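Local coordinates for protein endolysin (Escherichia coli O157 typing phage 15, PDB 7M5I) that probably cleaves the beta-1,4 linkages of the host peptidoglycan as a phage lysozyme, helping to burst the bacterial cell and release new virus particles, at residues A16-E21 / Q62-D67; K77-P82 / N86-L91; I109-A114 / C120-Q125. All coordinates share one frame; numbering follows the deposited sequence.

Interaction 1. Residues A16-E21 / Q62-D67; sequences AIKFFE and QYLLAD
Leu64 puts its two methyls into the contact with helix residues Ile17 and Lys18, and each methyl has its own partner. Leu64 CD2 rests against CG of Lys18 at 3.6 Å, the tighter of the two meetings. The other branch, CD1, lies 4.1 Å from CG2 of Ile17, a looser apolar contact. In both pairs the side chains run at a slant to one another, so the leucine fork is set against the branch methyl of the isoleucine and the first part of the lysine chain. With CG of Leu64 trans to the backbone N (chi1 176°), the fork is carried out toward the helix of residues 16-21. Lys18 and Leu64 are also the residues whose backbones come nearest, with CA atoms 8.2 Å apart. Beyond CG the lysine chain stays extended, and its ammonium group forms a salt bridge with Glu61, just ahead of 62-67. The aliphatic base of Lys18 packs while its charged end ties the same two helices together. The helix continues up to Glu21, whose backbone N bonds to the carbonyl O of Ile17 at 3.0 Å. As in other phage lysozymes, the first helix ends in the glutamate predicted to be catalytic, here Glu21, and packs on the long helix that links the two lobes. Leu14, one turn before Lys18, continues the packing on Leu64 and Leu65. Helix 11-21 lies here against helix 57-78, with Ile17 also reaching Ser93 of helix 85-98 and Phe20 turned to helix 140-155.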
ATOM      1  N   ALA A  16       9.476   0.731  -2.127  1.00 23.50           N
ATOM      2  CA  ALA A  16       8.451   1.682  -2.574  1.00 21.72           C
ATOM      3  C   ALA A  16       7.456   1.962  -1.444  1.00 21.86           C
ATOM      4  O   ALA A  16       7.125   3.155  -1.177  1.00 22.57           O
ATOM      5  CB  ALA A  16       7.765   1.225  -3.843  1.00 22.64           C
ATOM      6  N   ILE A  17       6.999   0.944  -0.734  1.00 22.20           N
ATOM      7  CA  ILE A  17       6.029   1.162   0.384  1.00 22.14           C
ATOM      8  C   ILE A  17       6.736   1.980   1.461  1.00 21.37           C
ATOM      9  O   ILE A  17       6.090   2.907   2.006  1.00 21.43           O
ATOM     10  CB  ILE A  17       5.472  -0.190   0.889  1.00 24.28           C
ATOM     11  CG1 ILE A  17       4.655  -0.804  -0.254  1.00 25.09           C
ATOM     12  CG2 ILE A  17       4.642   0.056   2.137  1.00 25.23           C
ATOM     13  CD1 ILE A  17       4.043  -2.160   0.055  1.00 26.45           C
ATOM     14  N   LYS A  18       7.993   1.672   1.770  1.00 22.42           N
ATOM     15  CA  LYS A  18       8.777   2.466   2.756  1.00 22.21           C
ATOM     16  C   LYS A  18       8.752   3.925   2.313  1.00 22.07           C
ATOM     17  O   LYS A  18       8.601   4.826   3.148  1.00 23.83           O
ATOM     18  CB  LYS A  18      10.207   1.943   2.890  1.00 22.20           C
ATOM     19  CG  LYS A  18      10.347   0.607   3.597  1.00 21.81           C
ATOM     20  CD  LYS A  18      11.774   0.148   3.546  1.00 23.95           C
ATOM     21  CE  LYS A  18      12.076  -1.090   4.344  1.00 25.41           C
ATOM     22  NZ  LYS A  18      13.405  -1.604   3.982  1.00 28.23           N
ATOM     23  N   PHE A  19       9.043   4.172   1.050  1.00 21.95           N
ATOM     24  CA  PHE A  19       9.144   5.529   0.469  1.00 21.62           C
ATOM     25  C   PHE A  19       7.817   6.272   0.615  1.00 22.67           C
ATOM     26  O   PHE A  19       7.758   7.440   1.047  1.00 21.99           O
ATOM     27  CB  PHE A  19       9.574   5.387  -0.969  1.00 23.04           C
ATOM     28  CG  PHE A  19       9.649   6.706  -1.707  1.00 21.99           C
ATOM     29  CD1 PHE A  19       8.546   7.244  -2.319  1.00 24.43           C
ATOM     30  CD2 PHE A  19      10.842   7.386  -1.764  1.00 28.94           C
ATOM     31  CE1 PHE A  19       8.637   8.459  -2.999  1.00 26.70           C
ATOM     32  CE2 PHE A  19      10.933   8.604  -2.449  1.00 30.74           C
ATOM     33  CZ  PHE A  19       9.811   9.149  -3.012  1.00 28.18           C
ATOM     34  N   PHE A  20       6.703   5.592   0.323  1.00 23.54           N
ATOM     35  CA  PHE A  20       5.347   6.178   0.427  1.00 22.92           C
ATOM     36  C   PHE A  20       4.948   6.488   1.884  1.00 24.76           C
ATOM     37  O   PHE A  20       4.242   7.520   2.131  1.00 24.51           O
ATOM     38  CB  PHE A  20       4.295   5.259  -0.202  1.00 23.44           C
ATOM     39  CG  PHE A  20       4.467   5.042  -1.682  1.00 23.08           C
ATOM     40  CD1 PHE A  20       4.869   6.084  -2.549  1.00 25.74           C
ATOM     41  CD2 PHE A  20       4.171   3.805  -2.232  1.00 25.20           C
ATOM     42  CE1 PHE A  20       5.027   5.844  -3.903  1.00 27.54           C
ATOM     43  CE2 PHE A  20       4.333   3.569  -3.588  1.00 25.16           C
ATOM     44  CZ  PHE A  20       4.769   4.574  -4.426  1.00 27.48           C
ATOM     45  N   GLU A  21       5.405   5.682   2.844  1.00 23.51           N
ATOM     46  CA  GLU A  21       5.004   5.830   4.259  1.00 24.81           C
ATOM     47  C   GLU A  21       5.879   6.891   4.938  1.00 25.43           C
ATOM     48  O   GLU A  21       5.418   7.508   5.951  1.00 26.55           O
ATOM     49  CB  GLU A  21       5.102   4.504   5.004  1.00 27.28           C
ATOM     50  CG  GLU A  21       4.107   3.452   4.529  1.00 30.92           C
ATOM     51  CD  GLU A  21       2.647   3.773   4.823  1.00 36.86           C
ATOM     52  OE1 GLU A  21       2.369   4.602   5.722  1.00 38.31           O
ATOM     53  OE2 GLU A  21       1.819   3.391   4.005  1.00 46.72           O
ATOM     54  N   GLN A  62      10.954  -4.742  10.319  1.00 26.00           N
ATOM     55  CA  GLN A  62      10.285  -5.968  10.861  1.00 29.11           C
ATOM     56  C   GLN A  62       8.776  -5.712  10.966  1.00 28.46           C
ATOM     57  O   GLN A  62       7.963  -6.596  10.538  1.00 28.33           O
ATOM     58  CB  GLN A  62      10.978  -6.400  12.154  1.00 34.60           C
ATOM     59  CG  GLN A  62      10.216  -7.415  13.002  1.00 42.62           C
ATOM     60  CD  GLN A  62      10.827  -7.612  14.387  1.00 54.58           C
ATOM     61  OE1 GLN A  62      12.026  -7.354  14.610  1.00 58.42           O
ATOM     62  NE2 GLN A  62      10.022  -8.093  15.347  1.00 56.35           N
ATOM     63  N   TYR A  63       8.376  -4.564  11.530  1.00 26.25           N
ATOM     64  CA  TYR A  63       6.953  -4.273  11.770  1.00 25.78           C
ATOM     65  C   TYR A  63       6.251  -4.081  10.435  1.00 26.66           C
ATOM     66  O   TYR A  63       5.082  -4.484  10.314  1.00 29.48           O
ATOM     67  CB  TYR A  63       6.798  -3.056  12.686  1.00 26.16           C
ATOM     68  CG  TYR A  63       7.466  -3.204  14.021  1.00 26.74           C
ATOM     69  CD1 TYR A  63       7.636  -4.433  14.625  1.00 32.30           C
ATOM     70  CD2 TYR A  63       7.930  -2.088  14.676  1.00 27.14           C
ATOM     71  CE1 TYR A  63       8.312  -4.569  15.826  1.00 34.59           C
ATOM     72  CE2 TYR A  63       8.589  -2.195  15.891  1.00 28.84           C
ATOM     73  CZ  TYR A  63       8.739  -3.426  16.480  1.00 32.49           C
ATOM     74  OH  TYR A  63       9.356  -3.561  17.690  1.00 38.22           O
ATOM     75  N   LEU A  64       6.900  -3.466   9.468  1.00 24.09           N
ATOM     76  CA  LEU A  64       6.276  -3.189   8.141  1.00 25.33           C
ATOM     77  C   LEU A  64       6.071  -4.558   7.444  1.00 25.52           C
ATOM     78  O   LEU A  64       4.945  -4.792   6.896  1.00 26.88           O
ATOM     79  CB  LEU A  64       7.131  -2.270   7.287  1.00 24.99           C
ATOM     80  CG  LEU A  64       6.599  -2.029   5.869  1.00 24.93           C
ATOM     81  CD1 LEU A  64       5.284  -1.275   5.916  1.00 27.69           C
ATOM     82  CD2 LEU A  64       7.631  -1.279   5.038  1.00 25.19           C
ATOM     83  N   LEU A  65       7.057  -5.433   7.484  1.00 27.08           N
ATOM     84  CA  LEU A  65       6.931  -6.801   6.906  1.00 30.22           C
ATOM     85  C   LEU A  65       5.728  -7.530   7.528  1.00 31.80           C
ATOM     86  O   LEU A  65       4.977  -8.169   6.763  1.00 31.11           O
ATOM     87  CB  LEU A  65       8.218  -7.594   7.102  1.00 30.36           C
ATOM     88  CG  LEU A  65       9.385  -7.171   6.212  1.00 31.52           C
ATOM     89  CD1 LEU A  65      10.656  -7.880   6.633  1.00 33.64           C
ATOM     90  CD2 LEU A  65       9.059  -7.395   4.744  1.00 33.34           C
ATOM     91  N   ALA A  66       5.544  -7.414   8.832  1.00 32.32           N
ATOM     92  CA  ALA A  66       4.451  -8.128   9.532  1.00 34.00           C
ATOM     93  C   ALA A  66       3.123  -7.483   9.092  1.00 35.18           C
ATOM     94  O   ALA A  66       2.183  -8.241   8.818  1.00 40.43           O
ATOM     95  CB  ALA A  66       4.623  -8.051  11.018  1.00 35.07           C
ATOM     96  N   ASP A  67       3.079  -6.146   9.008  1.00 34.51           N
ATOM     97  CA  ASP A  67       1.899  -5.328   8.627  1.00 37.07           C
ATOM     98  C   ASP A  67       1.428  -5.750   7.210  1.00 36.36           C
ATOM     99  O   ASP A  67       0.180  -5.801   6.983  1.00 36.61           O
ATOM    100  CB  ASP A  67       2.212  -3.836   8.525  1.00 39.50           C
ATOM    101  CG  ASP A  67       2.407  -3.018   9.803  1.00 43.66           C
ATOM    102  OD1 ASP A  67       1.932  -3.518  10.867  1.00 37.68           O
ATOM    103  OD2 ASP A  67       3.116  -1.863   9.703  1.00 39.99           O
TER

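Interaction 2. Residues K77-P82 / N86-L91; sequences KAIKVP and NEFDAL
Ile79 meets Phe88 and Leu91 with one atom, its terminal methyl CD1, and these are the two direct side-chain contacts between 77-82 and 86-91. Ile79 is the first residue to leave helical backbone angles at the end of helix 57-78, and its side chain points toward the helix that follows. The first residue of 86-91 to take part is Glu87. Its carboxylate makes no direct bond to 77-82, but a water bridges the gap, donating to OE1 of Glu87 at 2.8 Å and to the carbonyl O of Pro82 at 2.8 Å. OE1 also accepts the backbone N of Thr84, while OE2 forms a salt bridge with Lys117, so both oxygens of this buried carboxylate are held. Phe88 is next. Its CB does not point straight at Ile79, yet a chi1 of -172° turns CG away from the backbone N, beside the carbonyl carbon, and the ring swings closer: CD1 of Phe88 comes to 4.0 Å from CD1 of Ile79. The methyl sits at the ring edge, near the ring plane, rather than over a face. One helical turn after Glu87, Leu91 completes the patch: its CD1 meets CD1 of Ile79 tip to tip at 3.7 Å, the closer of the two approaches. Helix 57-78 and the next helix, 85-98, are thus joined by a short loop, with Ile79 just past the first helix packing back on the second and the water bridging loop and helix. Phe88 and Leu91 also lie on Val75 of helix 57-78, Leu91 reaches Phe108 of helix 107-113, and Ala90 faces helix 140-155.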
ATOM      1  N   LYS A  77      -4.969 -13.710  -3.621  1.00 40.88           N
ATOM      2  CA  LYS A  77      -6.304 -14.342  -3.746  1.00 44.16           C
ATOM      3  C   LYS A  77      -7.173 -13.594  -4.764  1.00 42.24           C
ATOM      4  O   LYS A  77      -7.930 -14.261  -5.465  1.00 41.97           O
ATOM      5  CB  LYS A  77      -6.955 -14.418  -2.367  1.00 48.97           C
ATOM      6  CG  LYS A  77      -6.342 -15.468  -1.447  1.00 56.08           C
ATOM      7  CD  LYS A  77      -6.257 -15.027   0.023  1.00 61.96           C
ATOM      8  CE  LYS A  77      -5.719 -16.072   0.978  1.00 65.25           C
ATOM      9  NZ  LYS A  77      -6.691 -17.186   1.125  1.00 72.97           N
ATOM     10  N   ALA A  78      -7.016 -12.284  -4.927  1.00 40.91           N
ATOM     11  CA  ALA A  78      -7.836 -11.460  -5.849  1.00 41.05           C
ATOM     12  C   ALA A  78      -7.375 -11.595  -7.314  1.00 39.20           C
ATOM     13  O   ALA A  78      -8.189 -11.449  -8.201  1.00 40.17           O
ATOM     14  CB  ALA A  78      -7.827 -10.048  -5.428  1.00 39.44           C
ATOM     15  N   ILE A  79      -6.105 -11.897  -7.549  1.00 38.20           N
ATOM     16  CA  ILE A  79      -5.551 -11.969  -8.929  1.00 39.44           C
ATOM     17  C   ILE A  79      -5.901 -13.324  -9.519  1.00 39.88           C
ATOM     18  O   ILE A  79      -5.753 -14.323  -8.803  1.00 41.31           O
ATOM     19  CB  ILE A  79      -4.044 -11.719  -8.900  1.00 41.22           C
ATOM     20  CG1 ILE A  79      -3.795 -10.235  -8.645  1.00 37.85           C
ATOM     21  CG2 ILE A  79      -3.397 -12.183 -10.169  1.00 45.41           C
ATOM     22  CD1 ILE A  79      -2.373  -9.949  -8.340  1.00 42.32           C
ATOM     23  N   LYS A  80      -6.363 -13.325 -10.762  1.00 39.52           N
ATOM     24  CA  LYS A  80      -6.850 -14.562 -11.443  1.00 41.30           C
ATOM     25  C   LYS A  80      -6.062 -14.825 -12.734  1.00 40.16           C
ATOM     26  O   LYS A  80      -6.368 -15.831 -13.424  1.00 40.76           O
ATOM     27  CB  LYS A  80      -8.347 -14.439 -11.705  1.00 44.87           C
ATOM     28  CG  LYS A  80      -9.168 -14.287 -10.435  1.00 47.84           C
ATOM     29  CD  LYS A  80     -10.633 -14.524 -10.629  1.00 53.12           C
ATOM     30  CE  LYS A  80     -11.521 -13.735  -9.689  1.00 55.21           C
ATOM     31  NZ  LYS A  80     -12.950 -13.921 -10.041  1.00 57.20           N
ATOM     32  N   VAL A  81      -5.046 -14.041 -13.022  1.00 37.17           N
ATOM     33  CA  VAL A  81      -4.229 -14.128 -14.257  1.00 37.68           C
ATOM     34  C   VAL A  81      -2.763 -14.044 -13.875  1.00 35.42           C
ATOM     35  O   VAL A  81      -2.402 -13.464 -12.848  1.00 35.44           O
ATOM     36  CB  VAL A  81      -4.566 -13.032 -15.278  1.00 37.19           C
ATOM     37  CG1 VAL A  81      -6.018 -13.180 -15.785  1.00 39.50           C
ATOM     38  CG2 VAL A  81      -4.255 -11.634 -14.742  1.00 35.97           C
ATOM     39  N   PRO A  82      -1.878 -14.562 -14.725  1.00 34.50           N
ATOM     40  CA  PRO A  82      -0.443 -14.338 -14.580  1.00 34.21           C
ATOM     41  C   PRO A  82      -0.130 -12.852 -14.498  1.00 34.12           C
ATOM     42  O   PRO A  82      -0.689 -12.096 -15.239  1.00 34.59           O
ATOM     43  CB  PRO A  82       0.157 -14.994 -15.844  1.00 35.37           C
ATOM     44  CG  PRO A  82      -0.832 -16.032 -16.192  1.00 37.26           C
ATOM     45  CD  PRO A  82      -2.194 -15.436 -15.862  1.00 36.98           C
ATOM     46  N   ASN A  86       6.283  -6.464 -10.923  1.00 26.74           N
ATOM     47  CA  ASN A  86       6.036  -5.008 -10.743  1.00 25.83           C
ATOM     48  C   ASN A  86       4.527  -4.792 -10.674  1.00 24.43           C
ATOM     49  O   ASN A  86       4.083  -3.932  -9.911  1.00 23.77           O
ATOM     50  CB  ASN A  86       6.723  -4.164 -11.814  1.00 26.31           C
ATOM     51  CG  ASN A  86       6.379  -4.579 -13.215  1.00 27.60           C
ATOM     52  OD1 ASN A  86       6.888  -5.619 -13.651  1.00 29.19           O
ATOM     53  ND2 ASN A  86       5.576  -3.801 -13.925  1.00 26.47           N
ATOM     54  N   GLU A  87       3.715  -5.509 -11.436  1.00 26.95           N
ATOM     55  CA  GLU A  87       2.246  -5.401 -11.307  1.00 26.97           C
ATOM     56  C   GLU A  87       1.828  -5.811  -9.892  1.00 27.01           C
ATOM     57  O   GLU A  87       1.038  -5.053  -9.240  1.00 26.28           O
ATOM     58  CB  GLU A  87       1.532  -6.268 -12.324  1.00 28.68           C
ATOM     59  CG  GLU A  87       1.597  -5.732 -13.737  1.00 30.17           C
ATOM     60  CD  GLU A  87       1.238  -6.767 -14.808  1.00 33.65           C
ATOM     61  OE1 GLU A  87       0.955  -7.947 -14.425  1.00 32.77           O
ATOM     62  OE2 GLU A  87       1.172  -6.382 -15.983  1.00 32.50           O
ATOM     63  N   PHE A  88       2.367  -6.920  -9.394  1.00 28.27           N
ATOM     64  CA  PHE A  88       2.060  -7.412  -8.022  1.00 28.01           C
ATOM     65  C   PHE A  88       2.508  -6.353  -7.004  1.00 26.61           C
ATOM     66  O   PHE A  88       1.684  -5.992  -6.096  1.00 26.53           O
ATOM     67  CB  PHE A  88       2.741  -8.742  -7.738  1.00 27.89           C
ATOM     68  CG  PHE A  88       2.296  -9.337  -6.433  1.00 28.99           C
ATOM     69  CD1 PHE A  88       1.025  -9.907  -6.304  1.00 30.99           C
ATOM     70  CD2 PHE A  88       3.122  -9.323  -5.332  1.00 29.24           C
ATOM     71  CE1 PHE A  88       0.627 -10.502  -5.114  1.00 31.60           C
ATOM     72  CE2 PHE A  88       2.724  -9.921  -4.141  1.00 30.25           C
ATOM     73  CZ  PHE A  88       1.467 -10.486  -4.038  1.00 29.89           C
ATOM     74  N   ASP A  89       3.725  -5.849  -7.118  1.00 24.54           N
ATOM     75  CA  ASP A  89       4.239  -4.837  -6.164  1.00 24.90           C
ATOM     76  C   ASP A  89       3.290  -3.632  -6.100  1.00 25.32           C
ATOM     77  O   ASP A  89       2.967  -3.136  -4.958  1.00 22.82           O
ATOM     78  CB  ASP A  89       5.651  -4.391  -6.483  1.00 26.29           C
ATOM     79  CG  ASP A  89       6.737  -5.421  -6.281  1.00 27.43           C
ATOM     80  OD1 ASP A  89       6.519  -6.421  -5.535  1.00 27.47           O
ATOM     81  OD2 ASP A  89       7.846  -5.198  -6.888  1.00 27.33           O
ATOM     82  N   ALA A  90       2.889  -3.118  -7.251  1.00 23.89           N
ATOM     83  CA  ALA A  90       1.999  -1.951  -7.337  1.00 24.78           C
ATOM     84  C   ALA A  90       0.648  -2.250  -6.703  1.00 26.53           C
ATOM     85  O   ALA A  90       0.108  -1.412  -5.933  1.00 24.63           O
ATOM     86  CB  ALA A  90       1.848  -1.473  -8.743  1.00 25.56           C
ATOM     87  N   LEU A  91       0.050  -3.399  -7.017  1.00 25.10           N
ATOM     88  CA  LEU A  91      -1.277  -3.763  -6.461  1.00 26.22           C
ATOM     89  C   LEU A  91      -1.168  -3.927  -4.941  1.00 25.86           C
ATOM     90  O   LEU A  91      -2.063  -3.449  -4.260  1.00 27.47           O
ATOM     91  CB  LEU A  91      -1.753  -5.069  -7.109  1.00 27.88           C
ATOM     92  CG  LEU A  91      -2.061  -4.943  -8.604  1.00 30.33           C
ATOM     93  CD1 LEU A  91      -2.277  -6.343  -9.182  1.00 33.09           C
ATOM     94  CD2 LEU A  91      -3.272  -4.076  -8.883  1.00 32.42           C
TER
HETATM   95  O   HOH W   1      -0.938  -9.420 -15.881  1.00 35.62           O

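Interaction 3. Residues I109-A114 / C120-Q125; sequences IKRHNA and CAEAMQ. With PO4 (phosphate ion), chain D.
Arg111 packs its CB against the backbone of Cys120, with CB 3.7 Å from Cys120 N. CG leaves opposite the carbonyl carbon (chi1 -67°) and passes 3.6 Å from O3 of a phosphate ion, probably from the crystallisation liquor; the chain then runs extended to NE. CD passes Cys120 N and carries the guanidinium group past the start of 120-125. The two segments form an antiparallel helical hairpin, their short axes 8.6 Å apart at closest and 171° between directions. Beside the arginine, Cys120 fills the space between the helices: its SG lies 4.0 Å from CB of His112, whose ring turns off to hydrogen-bond Tyr153 and Thr83. Farther out, NE of Arg111 faces the same phosphate O3; the modelled separation is too short for its length to be trusted. NH2 adds a weak bond to this oxygen, which lies at the guanidinium edge. On the other branch, NH1 touches CB of Ala123 at 3.8 Å and donates to the carbonyl of Gly119. A water accepts from NH1 of Arg111 at 3.2 Å and donates to OE1 of Glu122 at 2.7 Å. Arg111 NH1 and Glu122 OE1 are 4.4 Å apart, and the oxygen stands well out of the guanidinium plane, so the charges are near but not bridged directly.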
ATOM      1  N   ILE A 109      -8.982  -3.989 -10.191  1.00 37.12           N
ATOM      2  CA  ILE A 109      -8.637  -5.439 -10.083  1.00 38.83           C
ATOM      3  C   ILE A 109      -9.423  -6.216 -11.157  1.00 41.04           C
ATOM      4  O   ILE A 109      -8.849  -7.188 -11.703  1.00 40.58           O
ATOM      5  CB  ILE A 109      -8.904  -5.986  -8.681  1.00 41.77           C
ATOM      6  CG1 ILE A 109      -8.076  -7.253  -8.441  1.00 46.83           C
ATOM      7  CG2 ILE A 109     -10.383  -6.243  -8.464  1.00 44.99           C
ATOM      8  CD1 ILE A 109      -6.584  -6.979  -8.226  1.00 45.94           C
ATOM      9  N   LYS A 110     -10.647  -5.775 -11.464  1.00 39.81           N
ATOM     10  CA  LYS A 110     -11.467  -6.344 -12.564  1.00 42.37           C
ATOM     11  C   LYS A 110     -10.727  -6.169 -13.893  1.00 40.15           C
ATOM     12  O   LYS A 110     -10.626  -7.127 -14.678  1.00 37.92           O
ATOM     13  CB  LYS A 110     -12.848  -5.695 -12.512  1.00 46.91           C
ATOM     14  CG  LYS A 110     -13.761  -6.274 -11.435  1.00 53.27           C
ATOM     15  CD  LYS A 110     -15.265  -5.952 -11.690  1.00 59.24           C
ATOM     16  CE  LYS A 110     -16.183  -5.949 -10.469  1.00 62.18           C
ATOM     17  NZ  LYS A 110     -15.919  -4.849  -9.509  1.00 60.59           N
ATOM     18  N   ARG A 111     -10.190  -4.979 -14.140  1.00 38.14           N
ATOM     19  CA  ARG A 111      -9.472  -4.668 -15.394  1.00 37.94           C
ATOM     20  C   ARG A 111      -8.174  -5.475 -15.436  1.00 36.68           C
ATOM     21  O   ARG A 111      -7.835  -6.020 -16.526  1.00 36.60           O
ATOM     22  CB  ARG A 111      -9.235  -3.163 -15.549  1.00 39.03           C
ATOM     23  CG  ARG A 111     -10.532  -2.394 -15.755  1.00 41.91           C
ATOM     24  CD  ARG A 111     -10.250  -0.919 -15.919  1.00 41.50           C
ATOM     25  NE  ARG A 111     -11.443  -0.180 -16.247  1.00 42.26           N
ATOM     26  CZ  ARG A 111     -11.500   1.135 -16.439  1.00 43.17           C
ATOM     27  NH1 ARG A 111     -10.416   1.871 -16.384  1.00 41.27           N
ATOM     28  NH2 ARG A 111     -12.656   1.697 -16.718  1.00 45.62           N
ATOM     29  N   HIS A 112      -7.451  -5.573 -14.315  1.00 33.51           N
ATOM     30  CA  HIS A 112      -6.216  -6.386 -14.261  1.00 33.00           C
ATOM     31  C   HIS A 112      -6.578  -7.813 -14.694  1.00 34.63           C
ATOM     32  O   HIS A 112      -5.875  -8.363 -15.588  1.00 34.21           O
ATOM     33  CB  HIS A 112      -5.601  -6.423 -12.864  1.00 32.45           C
ATOM     34  CG  HIS A 112      -4.402  -7.298 -12.793  1.00 30.92           C
ATOM     35  ND1 HIS A 112      -3.201  -6.923 -13.322  1.00 29.64           N
ATOM     36  CD2 HIS A 112      -4.245  -8.546 -12.343  1.00 30.85           C
ATOM     37  CE1 HIS A 112      -2.325  -7.867 -13.122  1.00 29.87           C
ATOM     38  NE2 HIS A 112      -2.945  -8.884 -12.565  1.00 31.39           N
ATOM     39  N   ASN A 113      -7.665  -8.359 -14.138  1.00 36.82           N
ATOM     40  CA  ASN A 113      -8.064  -9.766 -14.385  1.00 39.74           C
ATOM     41  C   ASN A 113      -8.590  -9.954 -15.813  1.00 41.72           C
ATOM     42  O   ASN A 113      -8.557 -11.089 -16.256  1.00 42.19           O
ATOM     43  CB  ASN A 113      -9.020 -10.274 -13.305  1.00 41.37           C
ATOM     44  CG  ASN A 113      -8.297 -10.539 -11.996  1.00 41.31           C
ATOM     45  OD1 ASN A 113      -7.095 -10.827 -11.983  1.00 39.07           O
ATOM     46  ND2 ASN A 113      -9.021 -10.436 -10.891  1.00 41.75           N
ATOM     47  N   ALA A 114      -8.988  -8.889 -16.521  1.00 41.96           N
ATOM     48  CA  ALA A 114      -9.433  -8.909 -17.934  1.00 43.75           C
ATOM     49  C   ALA A 114      -8.258  -8.675 -18.905  1.00 43.92           C
ATOM     50  O   ALA A 114      -8.511  -8.707 -20.130  1.00 44.81           O
ATOM     51  CB  ALA A 114     -10.515  -7.874 -18.145  1.00 45.33           C
ATOM     52  N   CYS A 120      -6.420  -0.740 -16.020  1.00 35.13           N
ATOM     53  CA  CYS A 120      -6.135  -1.003 -14.583  1.00 33.57           C
ATOM     54  C   CYS A 120      -5.348   0.199 -14.034  1.00 33.07           C
ATOM     55  O   CYS A 120      -5.779   0.759 -12.981  1.00 32.26           O
ATOM     56  CB  CYS A 120      -5.350  -2.290 -14.361  1.00 34.86           C
ATOM     57  SG  CYS A 120      -4.840  -2.543 -12.631  1.00 33.50           S
ATOM     58  N   ALA A 121      -4.285   0.623 -14.715  1.00 32.62           N
ATOM     59  CA  ALA A 121      -3.452   1.775 -14.258  1.00 33.03           C
ATOM     60  C   ALA A 121      -4.336   3.024 -14.123  1.00 36.80           C
ATOM     61  O   ALA A 121      -4.188   3.787 -13.124  1.00 34.16           O
ATOM     62  CB  ALA A 121      -2.282   2.036 -15.168  1.00 32.98           C
ATOM     63  N   GLU A 122      -5.218   3.284 -15.085  1.00 36.51           N
ATOM     64  CA  GLU A 122      -6.157   4.424 -14.970  1.00 37.37           C
ATOM     65  C   GLU A 122      -7.040   4.271 -13.729  1.00 35.20           C
ATOM     66  O   GLU A 122      -7.146   5.255 -12.954  1.00 32.73           O
ATOM     67  CB  GLU A 122      -6.970   4.567 -16.272  1.00 41.81           C
ATOM     68  CG  GLU A 122      -6.098   5.048 -17.423  1.00 45.08           C
ATOM     69  CD  GLU A 122      -6.684   4.883 -18.818  1.00 52.49           C
ATOM     70  OE1 GLU A 122      -7.765   4.227 -18.960  1.00 48.48           O
ATOM     71  OE2 GLU A 122      -6.024   5.387 -19.763  1.00 58.46           O
ATOM     72  N   ALA A 123      -7.694   3.121 -13.543  1.00 34.10           N
ATOM     73  CA  ALA A 123      -8.673   2.900 -12.448  1.00 35.31           C
ATOM     74  C   ALA A 123      -7.981   2.889 -11.072  1.00 32.95           C
ATOM     75  O   ALA A 123      -8.615   3.237 -10.040  1.00 31.84           O
ATOM     76  CB  ALA A 123      -9.440   1.628 -12.702  1.00 34.18           C
ATOM     77  N   MET A 124      -6.704   2.502 -11.021  1.00 30.18           N
ATOM     78  CA  MET A 124      -5.917   2.540  -9.783  1.00 27.61           C
ATOM     79  C   MET A 124      -5.938   3.986  -9.234  1.00 28.24           C
ATOM     80  O   MET A 124      -6.030   4.169  -7.997  1.00 28.18           O
ATOM     81  CB  MET A 124      -4.472   2.102 -10.047  1.00 28.82           C
ATOM     82  CG  MET A 124      -4.313   0.630 -10.047  1.00 30.02           C
ATOM     83  SD  MET A 124      -2.667   0.123 -10.617  1.00 30.76           S
ATOM     84  CE  MET A 124      -1.576   0.653  -9.309  1.00 31.79           C
ATOM     85  N   GLN A 125      -5.853   4.943 -10.116  1.00 29.34           N
ATOM     86  CA  GLN A 125      -5.633   6.369  -9.753  1.00 30.42           C
ATOM     87  C   GLN A 125      -6.949   7.052  -9.367  1.00 32.29           C
ATOM     88  O   GLN A 125      -6.886   8.153  -8.821  1.00 30.86           O
ATOM     89  CB  GLN A 125      -4.903   7.006 -10.912  1.00 33.18           C
ATOM     90  CG  GLN A 125      -3.515   6.402 -11.075  1.00 32.69           C
ATOM     91  CD  GLN A 125      -2.778   7.194 -12.087  1.00 35.84           C
ATOM     92  OE1 GLN A 125      -2.320   8.297 -11.776  1.00 37.36           O
ATOM     93  NE2 GLN A 125      -2.744   6.639 -13.301  1.00 37.69           N
TER
HETATM   94  P   PO4 D 202     -15.013  -1.412 -16.616  1.00 74.34           P
HETATM   95  O1  PO4 D 202     -15.782  -1.727 -17.894  1.00 78.04           O
HETATM   96  O2  PO4 D 202     -15.751  -0.313 -15.836  1.00 60.77           O
HETATM   97  O3  PO4 D 202     -13.626  -0.952 -17.009  1.00 65.85           O
HETATM   98  O4  PO4 D 202     -14.897  -2.674 -15.750  1.00 72.93           O
HETATM   99  O   HOH W   2     -10.042   4.839 -17.583  1.00 47.43           O

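Overall arrangement
Helix 57-78 runs through the first two contacts: residues 62-67 serve interaction 1, and its C-terminal end opens interaction 2, the two centres being 18 Å apart. Interactions 2 and 3 lie side by side, with centres about 10 Å apart, and they touch directly. Asn113 joins them, its OD1 2.9 Å from Lys80 N and its ND2 3.0 Å from Ala78 O, both probable hydrogen bonds. Interaction 3 sits across the centre of the chain from interaction 1, about 23 Å between centres. The predicted catalytic Glu21 belongs to a segment of interaction 1, whereas a phosphate ion, probably from the crystallisation liquor, lies at interaction 3, beside the distant hairpin.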